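PDB 3L49: ABC sugar (Ribose) transporter, periplasmic substrate-binding subunit from Rhodobacter sphaeroides, which probably binds a sugar in the periplasm and delivers it to the membrane components of an ABC transporter. Local coordinates for residues R219-G225 and A240-Q246; Q50-Q55 and V74-W78; L183-N188 and A209-R215; W19-Y24 and E67-N71. All coordinates share one frame; numbering follows the deposited sequence. Where two conformers were deposited one is given.

Contact 1: residues R219-G225 and A240-Q246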
# COMPACT_ATOMS: atom_id res chain seq x y z
N ARG A 219 -1.47 -20.93 3.00
CA ARG A 219 -2.35 -19.81 2.67
C ARG A 219 -1.56 -18.52 2.52
O ARG A 219 -0.53 -18.33 3.16
CB ARG A 219 -3.47 -19.66 3.71
CG ARG A 219 -4.47 -20.83 3.76
CD ARG A 219 -5.41 -20.86 2.56
NE ARG A 219 -6.43 -21.91 2.66
CZ ARG A 219 -6.40 -23.07 2.01
NH1 ARG A 219 -5.40 -23.37 1.18
NH2 ARG A 219 -7.38 -23.94 2.18
N THR A 220 -2.03 -17.63 1.64
CA THR A 220 -1.37 -16.33 1.42
C THR A 220 -2.19 -15.17 1.98
O THR A 220 -3.42 -15.24 2.03
CB THR A 220 -1.08 -16.04 -0.08
OG1 THR A 220 -2.31 -15.90 -0.79
CG2 THR A 220 -0.22 -17.14 -0.70
N TYR A 221 -1.50 -14.11 2.39
CA TYR A 221 -2.12 -12.97 3.05
C TYR A 221 -1.51 -11.67 2.55
O TYR A 221 -0.29 -11.53 2.50
CB TYR A 221 -1.94 -13.06 4.57
CG TYR A 221 -2.55 -14.32 5.15
CD1 TYR A 221 -1.81 -15.50 5.20
CD2 TYR A 221 -3.87 -14.34 5.60
CE1 TYR A 221 -2.36 -16.67 5.68
CE2 TYR A 221 -4.43 -15.51 6.09
CZ TYR A 221 -3.66 -16.66 6.13
OH TYR A 221 -4.19 -17.82 6.61
N GLY A 222 -2.37 -10.72 2.21
CA GLY A 222 -1.90 -9.42 1.72
C GLY A 222 -2.90 -8.33 1.97
O GLY A 222 -3.92 -8.55 2.62
N VAL A 223 -2.61 -7.15 1.43
CA VAL A 223 -3.38 -5.93 1.70
C VAL A 223 -3.67 -5.22 0.39
O VAL A 223 -2.78 -5.12 -0.44
CB VAL A 223 -2.56 -4.96 2.60
CG1 VAL A 223 -3.21 -3.57 2.66
CG2 VAL A 223 -2.34 -5.53 4.01
N ASP A 224 -4.92 -4.79 0.21
CA ASP A 224 -5.36 -3.76 -0.77
C ASP A 224 -6.77 -4.00 -1.24
O ASP A 224 -7.59 -3.09 -1.23
CB ASP A 224 -4.46 -3.59 -2.00
CG ASP A 224 -3.33 -2.61 -1.77
OD1 ASP A 224 -3.25 -2.05 -0.66
OD2 ASP A 224 -2.50 -2.43 -2.69
N GLY A 225 -7.05 -5.23 -1.64
CA GLY A 225 -8.35 -5.58 -2.19
C GLY A 225 -8.40 -5.47 -3.71
O GLY A 225 -9.45 -5.13 -4.27
N ALA A 240 -5.55 -18.58 -1.47
CA ALA A 240 -5.53 -17.21 -0.97
C ALA A 240 -6.34 -17.13 0.32
O ALA A 240 -7.51 -17.47 0.33
CB ALA A 240 -6.06 -16.24 -2.00
N GLY A 241 -5.69 -16.68 1.40
CA GLY A 241 -6.24 -16.81 2.76
C GLY A 241 -7.01 -15.64 3.34
O GLY A 241 -8.04 -15.85 3.99
N ALA A 242 -6.52 -14.41 3.14
CA ALA A 242 -7.21 -13.19 3.58
C ALA A 242 -6.62 -11.94 2.96
O ALA A 242 -5.46 -11.90 2.58
CB ALA A 242 -7.20 -13.06 5.13
N VAL A 243 -7.45 -10.91 2.86
CA VAL A 243 -7.03 -9.63 2.31
C VAL A 243 -7.65 -8.47 3.09
O VAL A 243 -8.82 -8.51 3.45
CB VAL A 243 -7.32 -9.54 0.77
CG1 VAL A 243 -8.82 -9.64 0.45
CG2 VAL A 243 -6.73 -8.29 0.17
N ALA A 244 -6.84 -7.46 3.39
CA ALA A 244 -7.33 -6.22 3.95
C ALA A 244 -7.78 -5.30 2.80
O ALA A 244 -6.95 -4.67 2.15
CB ALA A 244 -6.26 -5.55 4.79
N ALA A 245 -9.08 -5.25 2.56
CA ALA A 245 -9.61 -4.49 1.43
C ALA A 245 -9.80 -3.01 1.74
O ALA A 245 -10.65 -2.65 2.55
CB ALA A 245 -10.90 -5.09 0.96
N GLN A 246 -9.02 -2.17 1.06
CA GLN A 246 -9.03 -0.72 1.26
C GLN A 246 -9.95 -0.00 0.27
O GLN A 246 -10.45 -0.60 -0.66
CB GLN A 246 -7.63 -0.16 1.08
CG GLN A 246 -6.58 -0.65 2.06
CD GLN A 246 -5.27 0.06 1.84
OE1 GLN A 246 -5.01 1.09 2.46
NE2 GLN A 246 -4.47 -0.45 0.91
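Thr220 and Ala240 open a pairing of two parallel strands, 219-222 and 240-245, whose axes differ in direction by 19°. Thr220 O takes Gly241 N at 2.8 Å and, more weakly, Ala242 N; this double acceptance marks a beta bulge, where the register slips by one residue. Glycine suits position 241 because a side chain there would run into the Tyr221 ring. Parallel pairing resumes with a weak bond from Gly222 N to Ala242 O, followed by Ala244 N to Gly222 O at 3.2 Å. It continues past a corner at Val223, where Asp224 N reaches Ala244 O at 2.8 Å and Gln246 N closes the series on Asp224 O at 2.9 Å.

Apolar contacts lie on the face that helix 107-122 covers. Ala242 CB sits at the edge of the Tyr221 ring, 3.6 Å from CD2, and Val223 CG2 meets Ala244 CB. On the other face the Val243 CG2 methyl packs against the backbone N of Gly225 at 3.6 Å.

The polar ends gather at the C-terminal ends of the strands. Asp224 OD1 and Gln246 NE2 are 2.6 Å apart, their planes 24° from parallel, and Gln246 OE1 is bonded to Ser105. Gln246 NE2 hydrogen-bonds an unidentified ligand. With helix 227-234 the strands form a right-handed beta-alpha-beta unit, whose C-terminal strand ends border the ligand cleft, as is usual in periplasmic binding proteins.

Contact 2: residues Q50-Q55 and V74-W78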
# COMPACT_ATOMS: atom_id res chain seq x y z
N GLN A 50 10.03 11.37 -10.32
CA GLN A 50 9.20 12.00 -9.28
C GLN A 50 9.84 13.28 -8.73
O GLN A 50 9.17 14.30 -8.60
CB GLN A 50 8.89 11.03 -8.14
CG GLN A 50 8.09 11.68 -7.00
CD GLN A 50 7.12 10.75 -6.31
OE1 GLN A 50 7.49 9.64 -5.90
NE2 GLN A 50 5.87 11.19 -6.17
N VAL A 51 11.14 13.18 -8.42
CA VAL A 51 11.97 14.31 -8.00
C VAL A 51 11.83 15.52 -8.93
O VAL A 51 11.51 16.62 -8.47
CB VAL A 51 13.46 13.88 -7.90
CG1 VAL A 51 14.36 15.09 -7.68
CG2 VAL A 51 13.65 12.87 -6.78
N SER A 52 12.02 15.31 -10.23
CA SER A 52 11.89 16.40 -11.19
C SER A 52 10.43 16.84 -11.37
O SER A 52 10.15 18.01 -11.64
CB SER A 52 12.52 16.03 -12.53
OG SER A 52 11.78 15.01 -13.17
N GLN A 53 9.51 15.89 -11.21
CA GLN A 53 8.08 16.22 -11.23
C GLN A 53 7.67 17.11 -10.06
O GLN A 53 6.81 17.98 -10.21
CB GLN A 53 7.24 14.96 -11.29
CG GLN A 53 7.03 14.49 -12.71
CD GLN A 53 6.51 13.08 -12.78
OE1 GLN A 53 6.49 12.36 -11.79
NE2 GLN A 53 6.09 12.67 -13.97
N ILE A 54 8.31 16.91 -8.91
CA ILE A 54 8.18 17.83 -7.78
C ILE A 54 8.75 19.23 -8.11
O ILE A 54 8.08 20.25 -7.88
CB ILE A 54 8.81 17.22 -6.49
CG1 ILE A 54 7.96 16.05 -5.98
CG2 ILE A 54 8.97 18.27 -5.40
CD1 ILE A 54 8.64 15.16 -4.95
N GLN A 55 9.97 19.25 -8.69
CA GLN A 55 10.65 20.48 -9.12
C GLN A 55 9.77 21.32 -10.03
O GLN A 55 9.66 22.53 -9.84
CB GLN A 55 11.95 20.16 -9.86
CG GLN A 55 13.04 19.53 -9.00
CD GLN A 55 14.25 19.09 -9.82
OE1 GLN A 55 14.15 18.84 -11.02
NE2 GLN A 55 15.39 18.99 -9.16
N VAL A 74 14.08 9.20 -0.10
CA VAL A 74 14.40 9.89 -1.34
C VAL A 74 13.67 11.24 -1.40
O VAL A 74 14.26 12.27 -1.75
CB VAL A 74 14.05 9.03 -2.59
CG1 VAL A 74 14.60 9.68 -3.86
CG2 VAL A 74 14.61 7.62 -2.45
N LEU A 75 12.39 11.22 -1.03
CA LEU A 75 11.51 12.39 -1.13
C LEU A 75 11.80 13.50 -0.13
O LEU A 75 11.67 14.67 -0.47
CB LEU A 75 10.04 11.96 -1.04
CG LEU A 75 9.20 11.72 -2.30
CD1 LEU A 75 10.01 11.51 -3.59
CD2 LEU A 75 8.25 10.55 -2.05
N ASN A 76 12.21 13.13 1.09
CA ASN A 76 12.39 14.08 2.21
C ASN A 76 12.97 15.48 1.89
O ASN A 76 12.31 16.48 2.21
CB ASN A 76 13.14 13.44 3.39
CG ASN A 76 12.21 12.71 4.34
OD1 ASN A 76 11.10 13.16 4.62
ND2 ASN A 76 12.68 11.57 4.85
N PRO A 77 14.17 15.55 1.24
CA PRO A 77 14.71 16.89 0.95
C PRO A 77 13.87 17.69 -0.04
O PRO A 77 13.90 18.92 -0.02
CB PRO A 77 16.08 16.59 0.31
CG PRO A 77 16.39 15.18 0.68
CD PRO A 77 15.07 14.49 0.75
N TRP A 78 13.11 17.00 -0.88
CA TRP A 78 12.26 17.66 -1.88
C TRP A 78 10.94 18.10 -1.28
O TRP A 78 10.39 19.13 -1.67
CB TRP A 78 12.10 16.77 -3.12
CG TRP A 78 13.44 16.56 -3.76
CD1 TRP A 78 14.23 15.45 -3.67
CD2 TRP A 78 14.19 17.53 -4.52
NE1 TRP A 78 15.41 15.65 -4.34
CE2 TRP A 78 15.41 16.92 -4.87
CE3 TRP A 78 13.93 18.84 -4.94
CZ2 TRP A 78 16.38 17.58 -5.63
CZ3 TRP A 78 14.90 19.50 -5.70
CH2 TRP A 78 16.11 18.87 -6.03
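Val74 meets Val51 at the edge of this helix pair, CG1 to CG2 at 4.4 Å, a loose contact between two beta-branched side chains. The helices run nearly parallel, the short segments 15° apart in direction; at 10.4 Å between axes the contact is made by side chains rather than by backbone.

Leu75 follows on the buried side. Its CD1 touches Ile54 CD1 at 4.1 Å and lies 3.9 Å from Gln50 OE1, the leucine and glutamine side chains crossing at about a right angle. A leucine fits here because its branched end wedges CD1 between Ile54 CD1 and the Gln50 side chain, with CD2 near Gln50 OE1, while Gln50 NE2 turns to Thr11 OG1. The helix is kinked at Pro77 and Trp78: proline has no amide hydrogen, and Trp78 N bonds to Leu75 O instead of to the turn before.

Trp78 supplies the largest share of the buried surface. Val51 CG1, anti to its own backbone N (chi1 171°), lies over one face of the indole, 3.7 Å from the centroid of the five-membered ring: a CH-pi contact. Ile54 CG2 packs at the root of the side chain, 4.2 Å from Trp78 CB. At the far end of the indole Gln55 NE2 approaches CH2 to 3.2 Å, its amide plane steeply inclined to the ring at 76°.

Lys81 adds a cation-pi contact to the same tryptophan. Helices 47-60 and 72-84 flank strand 64-68 in the chain, and Gln50 turns inward to strand 7-12 through Thr11.

Contact 3: residues L183-N188 and A209-R215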
# COMPACT_ATOMS: atom_id res chain seq x y z
N LEU A 183 9.51 -23.46 -2.22
CA LEU A 183 8.83 -24.75 -2.14
C LEU A 183 9.76 -25.91 -2.49
O LEU A 183 9.59 -27.03 -1.99
CB LEU A 183 7.61 -24.79 -3.07
CG LEU A 183 6.38 -23.96 -2.70
CD1 LEU A 183 5.49 -23.73 -3.92
CD2 LEU A 183 5.59 -24.61 -1.57
N THR A 184 10.73 -25.64 -3.36
CA THR A 184 11.78 -26.60 -3.71
C THR A 184 12.70 -26.78 -2.50
O THR A 184 13.02 -27.92 -2.13
CB THR A 184 12.59 -26.15 -4.96
OG1 THR A 184 11.78 -26.28 -6.13
CG2 THR A 184 13.86 -26.98 -5.15
N LYS A 185 13.08 -25.67 -1.88
CA LYS A 185 13.94 -25.67 -0.70
C LYS A 185 13.25 -26.32 0.50
O LYS A 185 13.88 -27.05 1.26
CB LYS A 185 14.44 -24.25 -0.36
CG LYS A 185 15.61 -24.23 0.62
CD LYS A 185 15.95 -22.82 1.12
CE LYS A 185 17.15 -22.20 0.41
NZ LYS A 185 16.80 -21.59 -0.90
N TYR A 186 11.95 -26.07 0.66
CA TYR A 186 11.16 -26.65 1.75
C TYR A 186 9.97 -27.49 1.26
O TYR A 186 8.83 -27.01 1.24
CB TYR A 186 10.68 -25.56 2.72
CG TYR A 186 11.79 -24.66 3.20
CD1 TYR A 186 12.77 -25.14 4.07
CD2 TYR A 186 11.86 -23.33 2.79
CE1 TYR A 186 13.81 -24.31 4.51
CE2 TYR A 186 12.88 -22.50 3.22
CZ TYR A 186 13.85 -23.00 4.08
OH TYR A 186 14.87 -22.17 4.51
N PRO A 187 10.23 -28.75 0.87
CA PRO A 187 9.19 -29.58 0.25
C PRO A 187 8.21 -30.25 1.22
O PRO A 187 7.09 -30.56 0.82
CB PRO A 187 10.00 -30.64 -0.51
CG PRO A 187 11.27 -30.77 0.28
CD PRO A 187 11.51 -29.47 0.99
N ASN A 188 8.63 -30.47 2.46
CA ASN A 188 7.87 -31.29 3.41
C ASN A 188 6.60 -30.61 3.92
O ASN A 188 6.52 -29.38 3.97
CB ASN A 188 8.76 -31.72 4.57
CG ASN A 188 10.11 -32.22 4.10
OD1 ASN A 188 10.22 -33.30 3.52
ND2 ASN A 188 11.16 -31.43 4.34
N ALA A 209 1.57 -19.84 -7.88
CA ALA A 209 2.67 -20.79 -7.69
C ALA A 209 2.30 -21.99 -6.81
O ALA A 209 2.63 -23.12 -7.15
CB ALA A 209 3.90 -20.08 -7.11
N LEU A 210 1.64 -21.72 -5.68
CA LEU A 210 1.20 -22.78 -4.75
C LEU A 210 0.18 -23.69 -5.41
O LEU A 210 0.21 -24.91 -5.21
CB LEU A 210 0.56 -22.17 -3.49
CG LEU A 210 1.43 -21.40 -2.49
CD1 LEU A 210 0.55 -20.76 -1.43
CD2 LEU A 210 2.49 -22.30 -1.86
N GLN A 211 -0.72 -23.07 -6.17
CA GLN A 211 -1.71 -23.77 -6.95
C GLN A 211 -1.05 -24.71 -7.96
O GLN A 211 -1.37 -25.89 -8.02
CB GLN A 211 -2.60 -22.75 -7.65
CG GLN A 211 -3.99 -23.23 -7.91
CD GLN A 211 -5.04 -22.24 -7.43
OE1 GLN A 211 -6.11 -22.64 -6.99
NE2 GLN A 211 -4.73 -20.94 -7.52
N ALA A 212 -0.10 -24.18 -8.72
CA ALA A 212 0.68 -24.97 -9.68
C ALA A 212 1.50 -26.09 -9.01
O ALA A 212 1.79 -27.12 -9.64
CB ALA A 212 1.58 -24.07 -10.52
N ALA A 213 1.86 -25.90 -7.74
CA ALA A 213 2.60 -26.91 -6.98
C ALA A 213 1.68 -27.95 -6.37
O ALA A 213 2.14 -28.96 -5.84
CB ALA A 213 3.45 -26.25 -5.92
N GLY A 214 0.37 -27.69 -6.43
CA GLY A 214 -0.65 -28.57 -5.86
C GLY A 214 -0.74 -28.53 -4.35
O GLY A 214 -1.33 -29.43 -3.74
N ARG A 215 -0.17 -27.50 -3.74
CA ARG A 215 -0.17 -27.31 -2.29
C ARG A 215 -1.43 -26.60 -1.80
O ARG A 215 -1.56 -25.38 -1.94
CB ARG A 215 1.07 -26.53 -1.84
CG ARG A 215 2.40 -27.10 -2.27
CD ARG A 215 2.85 -28.23 -1.37
NE ARG A 215 4.27 -28.07 -1.04
CZ ARG A 215 4.73 -27.75 0.16
NH1 ARG A 215 6.04 -27.62 0.35
NH2 ARG A 215 3.90 -27.59 1.18
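Leu183 and Ala213 are the nearest CA pair, 8.2 Å apart, where two helices come to an end. Helix 171-185 gives way at Tyr186, the first residue to leave helical angles, and the chain turns off through Pro187. Helix 200-212 is closed by a Schellman motif: Gly214 has positive phi (74°), and Arg215 N bonds back to Leu210 O at 3.0 Å while Gly214 N bonds to Gln211 O. Glycine suits that position because it adopts positive phi with little strain.

Leu183 bridges the gap with its two methyls. CD1 meets Ala213 CB at 3.8 Å, the alanine having no atoms beyond CB to come between its helix and the leucine, and both methyls lie 3.9 Å from Leu210 CD2; these two leucines cross at about a right angle.

Leu183 CD2 also lies over one face of the Arg215 guanidinium, 3.6 Å from NH1, as the leucine and arginine side chains slide past each other in opposite directions. Bends at chi2 (-81°) and chi3 carry the arginine toward the turn after the first helix. There Tyr186 O sits at the guanidinium edge, 3.0 Å from NH1, and Pro187 O lies over the face opposite the leucine. A long arginine serves both needs, with a flat group for the methyl to cover and a charged end beside carbonyl oxygens.

Arg215 NH2 has a weak, long ion pair with Asp217. Farther back, Ala209 packs on Tyr176, Val179 and Thr180 of helix 171-185, while Ile218, just before strand 219-222, touches both Leu183 and Leu210.

Contact 4: residues W19-Y24 and E67-N71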
# COMPACT_ATOMS: atom_id res chain seq x y z
N TRP A 19 -4.69 -0.14 -7.21
CA TRP A 19 -4.91 0.70 -6.08
C TRP A 19 -4.41 2.10 -6.42
O TRP A 19 -5.11 3.06 -6.23
CB TRP A 19 -4.22 0.14 -4.83
CG TRP A 19 -4.57 0.79 -3.53
CD1 TRP A 19 -5.42 0.33 -2.59
CD2 TRP A 19 -4.06 2.02 -3.03
NE1 TRP A 19 -5.46 1.18 -1.55
CE2 TRP A 19 -4.63 2.22 -1.79
CE3 TRP A 19 -3.15 2.95 -3.50
CZ2 TRP A 19 -4.35 3.31 -1.04
CZ3 TRP A 19 -2.88 4.01 -2.77
CH2 TRP A 19 -3.47 4.20 -1.55
N ASP A 20 -3.21 2.17 -6.96
CA ASP A 20 -2.59 3.44 -7.31
C ASP A 20 -3.40 4.21 -8.34
O ASP A 20 -3.58 5.41 -8.20
CB ASP A 20 -1.18 3.21 -7.85
CG ASP A 20 -0.19 2.83 -6.76
OD1 ASP A 20 -0.62 2.35 -5.69
OD2 ASP A 20 1.02 2.99 -6.99
N LEU A 21 -3.88 3.50 -9.36
CA LEU A 21 -4.67 4.12 -10.42
C LEU A 21 -5.99 4.67 -9.88
O LEU A 21 -6.38 5.78 -10.22
CB LEU A 21 -4.91 3.14 -11.57
CG LEU A 21 -5.77 3.69 -12.73
CD1 LEU A 21 -5.07 4.83 -13.44
CD2 LEU A 21 -6.18 2.59 -13.71
N LYS A 22 -6.65 3.89 -9.02
CA LYS A 22 -7.88 4.33 -8.34
C LYS A 22 -7.72 5.59 -7.49
O LYS A 22 -8.57 6.47 -7.54
CB LYS A 22 -8.48 3.20 -7.50
CG LYS A 22 -9.73 2.52 -8.08
CD LYS A 22 -9.43 1.64 -9.28
CE LYS A 22 -10.44 0.51 -9.41
NZ LYS A 22 -10.29 -0.51 -8.33
N ALA A 23 -6.63 5.67 -6.72
CA ALA A 23 -6.37 6.82 -5.86
C ALA A 23 -6.06 8.08 -6.67
O ALA A 23 -6.56 9.18 -6.36
CB ALA A 23 -5.23 6.50 -4.91
N TYR A 24 -5.25 7.90 -7.71
CA TYR A 24 -4.80 8.96 -8.61
C TYR A 24 -5.96 9.57 -9.38
O TYR A 24 -6.08 10.79 -9.47
CB TYR A 24 -3.77 8.36 -9.56
CG TYR A 24 -3.02 9.32 -10.46
CD1 TYR A 24 -3.36 9.45 -11.80
CD2 TYR A 24 -1.94 10.06 -9.98
CE1 TYR A 24 -2.66 10.30 -12.64
CE2 TYR A 24 -1.23 10.92 -10.81
CZ TYR A 24 -1.60 11.03 -12.14
OH TYR A 24 -0.92 11.87 -12.98
N GLU A 67 0.97 14.56 -2.57
CA GLU A 67 1.97 13.56 -2.89
C GLU A 67 1.39 12.17 -2.62
O GLU A 67 0.81 11.94 -1.58
CB GLU A 67 3.24 13.82 -2.06
CG GLU A 67 4.52 13.23 -2.63
CD GLU A 67 4.59 11.72 -2.50
OE1 GLU A 67 4.09 11.18 -1.49
OE2 GLU A 67 5.13 11.07 -3.42
N GLN A 68 1.57 11.24 -3.55
CA GLN A 68 1.08 9.87 -3.36
C GLN A 68 2.18 8.81 -3.42
O GLN A 68 2.85 8.66 -4.43
CB GLN A 68 -0.01 9.57 -4.39
CG GLN A 68 -0.48 8.14 -4.42
CD GLN A 68 -1.64 7.95 -5.36
OE1 GLN A 68 -2.52 8.80 -5.46
NE2 GLN A 68 -1.65 6.83 -6.08
N LEU A 69 2.34 8.10 -2.31
CA LEU A 69 3.28 6.96 -2.17
C LEU A 69 4.74 7.26 -2.50
O LEU A 69 5.15 8.41 -2.60
CB LEU A 69 2.77 5.72 -2.92
CG LEU A 69 1.60 5.02 -2.25
CD1 LEU A 69 0.75 4.29 -3.28
CD2 LEU A 69 2.07 4.06 -1.15
N GLY A 70 5.54 6.20 -2.67
CA GLY A 70 6.95 6.36 -2.96
C GLY A 70 7.84 6.24 -1.74
O GLY A 70 7.35 6.09 -0.62
N ASN A 71 9.14 6.32 -1.97
CA ASN A 71 10.14 6.21 -0.91
C ASN A 71 10.35 7.53 -0.21
O ASN A 71 10.69 8.53 -0.84
CB ASN A 71 11.46 5.70 -1.47
CG ASN A 71 11.54 4.19 -1.53
OD1 ASN A 71 12.60 3.62 -1.28
ND2 ASN A 71 10.43 3.53 -1.85
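Helix 18-33 packs here against the C-terminal end of strand 64-68 in the N-terminal half of a periplasmic binding protein fold, beside the ligand cleft. Gln68 reaches from the strand end to the helix. With CG anti to the backbone N (chi1 172°) and the chain extended beyond it, the terminal amide arrives at the helix backbone. NE2 donates to Asp20 O at 3.2 Å, with an angle of 155° at the hydrogen. The bond lies in the amide plane of Gln68 and in the carbonyl plane of Asp20, on a lone pair. OE1 stands 3.6 Å from Ala23 CB, where alanine has nothing beyond its methyl to obstruct the amide, and accepts from Gln27 NE2 one turn farther along the helix.

Leu69 makes the apolar contact, its CD1 touching Trp19 CZ3 at 3.7 Å. The carboxylate oxygen Asp20 OD1 merely lies against the same Leu69 CD1 methyl, at 3.4 Å. The indole also packs on Pro248 and Ile251 of helix 248-263, while Asp20 OD2 forms a salt bridge with Arg45. An unidentified ligand lies about 4 Å from the Asp20 side chain.

Asp20 O thus has two donors, Gln68 NE2 and the helical Tyr24 N at 3.0 Å: the side-chain bond is added without breaking the helix. Glutamine can donate and accept at once, which fixes the rotation of its amide, and the Arg45 pairing probably steadies the negative charge of Asp20 beside the cleft.

In the fold
Contacts 1 and 4 meet across the ligand cleft: their centres are 19 Å apart, yet Gln246 NE2 comes within 3.1 Å of Trp19 NE1, and Trp19 CD1 lies 3.7 Å from Asp224 CG. The unidentified ligand is about 3 Å from the Asp224 side chain and about 4 Å from that of Asp20. Contact 2 adjoins contact 4, with Leu75 CD2 3.5 Å from Glu67 OE2, and their segments alternate along the chain. Contact 3 touches contact 1 through Leu210 CD1 and Thr220 CG2, 3.8 Å apart. Contacts 2 and 3, with centres 42 Å apart, lie on opposite sides of the chain's centre.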